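Local coordinates for protein major centromere autoantigen B (Homo sapiens, PDB 1UFI) that forms a dimer through its helical dimerization domain and probably binds centromeric DNA, at residues A[11-16]-A[41-46]. Residues are numbered along the deposited sequence; the frame is centred on the assembly and turned at random.
Sequences EAMAYF and HDLVHV
Leu-43 reaches from helix 30-49 into the angle between Met-13 and Phe-16 of helix 9-23. The segments 11-16 and 41-46 run antiparallel, with 170° between their directions. Their axes come within 11.1 Å. Met-13 and Leu-43 face each other most closely, with CA atoms 7.8 Å apart.

The apolar packing centres on the Met-13 sulfur. Met-13 SD lies 3.6 Å from Leu-43 CB. It is 3.9 Å from Leu-43 CD1. Met-13 and Leu-43 lie alongside each other, pointing opposite ways. The Met-13 chain bends at both later torsions, which turns CE past Leu-43 CB toward Val-44 CG2, 4.2 Å away. Here the Val-44 side chain runs nearly perpendicular to that of Met-13. Val-44 touches only lightly, at the margin of the contact.

The aromatic part is a CH-pi contact. Leu-43 CD1 sits over one face of the Phe-16 ring, 4.0 Å from its centroid and 30° off the ring normal. The methyl is displaced toward the CG-CD2 side, and its nearest ring atom is Phe-16 CD2 at 3.6 Å. Phe-16 CG stands anti to the backbone N (chi1 -171°), which carries the ring across to helix 30-49. There it also packs on Ile-36, Leu-39 and Glu-40.

The second subunit continues the apolar packing: its Tyr-22 touches both Ala-12 and Leu-43. Nearby, Asp-42 OD2 is hydrogen-bonded to His-35 ND1 of that subunit. The contact thus belongs to an antiparallel helical hairpin that takes part in the dimer. Between these two segments the side chains meet through dispersion and CH-pi contacts, so their fit depends on shape, and Leu-43 joins the hairpin packing to the subunit interface.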
loop_
_atom_site.group_PDB
_atom_site.type_symbol
_atom_site.label_atom_id
_atom_site.label_comp_id
_atom_site.label_asym_id
_atom_site.label_seq_id
_atom_site.Cartn_x
_atom_site.Cartn_y
_atom_site.Cartn_z
ATOM N N GLU A 11 6.624 0.166 11.316
ATOM C CA GLU A 11 6.462 1.462 10.666
ATOM C C GLU A 11 5.674 1.198 9.366
ATOM O O GLU A 11 4.683 1.898 9.061
ATOM C CB GLU A 11 7.812 2.047 10.326
ATOM C CG GLU A 11 8.565 2.620 11.546
ATOM C CD GLU A 11 10.077 2.792 11.351
ATOM O OE1 GLU A 11 10.799 2.979 12.366
ATOM O OE2 GLU A 11 10.600 2.726 10.252
ATOM N N ALA A 12 6.118 0.211 8.598
ATOM C CA ALA A 12 5.475 -0.025 7.288
ATOM C C ALA A 12 3.985 -0.291 7.468
ATOM O O ALA A 12 3.126 0.146 6.669
ATOM C CB ALA A 12 6.159 -1.152 6.519
ATOM N N MET A 13 3.646 -1.061 8.502
ATOM C CA MET A 13 2.245 -1.389 8.722
ATOM C C MET A 13 1.448 -0.197 9.189
ATOM O O MET A 13 0.247 -0.114 8.877
ATOM C CB MET A 13 2.097 -2.601 9.676
ATOM C CG MET A 13 2.811 -3.812 9.126
ATOM S SD MET A 13 2.355 -4.281 7.342
ATOM C CE MET A 13 1.022 -4.675 7.636
ATOM N N ALA A 14 2.089 0.677 9.978
ATOM C CA ALA A 14 1.450 1.937 10.398
ATOM C C ALA A 14 1.107 2.766 9.172
ATOM O O ALA A 14 -0.009 3.265 9.028
ATOM C CB ALA A 14 2.354 2.723 11.369
ATOM N N TYR A 15 2.092 2.909 8.303
ATOM C CA TYR A 15 1.948 3.638 6.994
ATOM C C TYR A 15 0.864 2.996 6.154
ATOM O O TYR A 15 0.043 3.645 5.569
ATOM C CB TYR A 15 3.246 3.593 6.239
ATOM C CG TYR A 15 4.427 4.232 6.992
ATOM C CD1 TYR A 15 4.215 5.144 8.026
ATOM C CD2 TYR A 15 5.715 3.912 6.630
ATOM C CE1 TYR A 15 5.329 5.718 8.718
ATOM C CE2 TYR A 15 6.803 4.476 7.299
ATOM C CZ TYR A 15 6.601 5.348 8.303
ATOM O OH TYR A 15 7.748 5.864 8.887
ATOM N N PHE A 16 0.878 1.672 6.044
ATOM C CA PHE A 16 -0.172 0.990 5.316
ATOM C C PHE A 16 -1.595 1.232 5.847
ATOM O O PHE A 16 -2.567 1.394 5.064
ATOM C CB PHE A 16 0.103 -0.546 5.270
ATOM C CG PHE A 16 -0.847 -1.236 4.336
ATOM C CD1 PHE A 16 -1.996 -1.845 4.787
ATOM C CD2 PHE A 16 -0.606 -1.120 2.954
ATOM C CE1 PHE A 16 -2.917 -2.387 3.841
ATOM C CE2 PHE A 16 -1.479 -1.705 2.024
ATOM C CZ PHE A 16 -2.656 -2.298 2.489
ATOM N N HIS A 41 -1.809 -8.589 3.096
ATOM C CA HIS A 41 -1.479 -9.991 3.321
ATOM C C HIS A 41 -0.046 -10.217 2.953
ATOM O O HIS A 41 0.691 -10.773 3.759
ATOM C CB HIS A 41 -2.362 -10.901 2.473
ATOM C CG HIS A 41 -2.005 -12.346 2.602
ATOM N ND1 HIS A 41 -2.536 -13.152 3.580
ATOM C CD2 HIS A 41 -1.160 -13.118 1.885
ATOM C CE1 HIS A 41 -2.022 -14.366 3.467
ATOM N NE2 HIS A 41 -1.177 -14.373 2.457
ATOM N N ASP A 42 0.375 -9.663 1.802
ATOM C CA ASP A 42 1.747 -9.858 1.318
ATOM C C ASP A 42 2.679 -9.251 2.351
ATOM O O ASP A 42 3.728 -9.840 2.690
ATOM C CB ASP A 42 2.018 -9.149 -0.051
ATOM C CG ASP A 42 1.251 -9.763 -1.207
ATOM O OD1 ASP A 42 0.973 -10.983 -1.183
ATOM O OD2 ASP A 42 0.875 -9.076 -2.177
ATOM N N LEU A 43 2.360 -8.032 2.827
ATOM C CA LEU A 43 3.228 -7.346 3.795
ATOM C C LEU A 43 3.472 -8.239 5.041
ATOM O O LEU A 43 4.619 -8.319 5.489
ATOM C CB LEU A 43 2.600 -6.045 4.228
ATOM C CG LEU A 43 2.797 -4.914 3.230
ATOM C CD1 LEU A 43 1.681 -3.837 3.544
ATOM C CD2 LEU A 43 4.197 -4.324 3.389
ATOM N N VAL A 44 2.426 -8.898 5.532
ATOM C CA VAL A 44 2.534 -9.741 6.740
ATOM C C VAL A 44 3.254 -11.018 6.396
ATOM O O VAL A 44 4.104 -11.508 7.161
ATOM C CB VAL A 44 1.173 -10.089 7.257
ATOM C CG1 VAL A 44 1.222 -11.326 8.215
ATOM C CG2 VAL A 44 0.527 -8.809 7.869
ATOM N N HIS A 45 2.875 -11.616 5.286
ATOM C CA HIS A 45 3.339 -12.997 5.088
ATOM C C HIS A 45 4.719 -13.087 4.443
ATOM O O HIS A 45 5.468 -14.016 4.774
ATOM C CB HIS A 45 2.264 -13.874 4.447
ATOM C CG HIS A 45 1.255 -14.351 5.433
ATOM N ND1 HIS A 45 -0.001 -13.796 5.535
ATOM C CD2 HIS A 45 1.340 -15.274 6.423
ATOM C CE1 HIS A 45 -0.663 -14.377 6.520
ATOM N NE2 HIS A 45 0.133 -15.275 7.079
ATOM N N VAL A 46 5.082 -12.134 3.584
ATOM C CA VAL A 46 6.459 -11.960 3.145
ATOM C C VAL A 46 7.410 -11.767 4.327
ATOM O O VAL A 46 8.522 -12.279 4.315
ATOM C CB VAL A 46 6.624 -10.764 2.185
ATOM C CG1 VAL A 46 8.106 -10.350 1.988
ATOM C CG2 VAL A 46 5.937 -11.100 0.815
#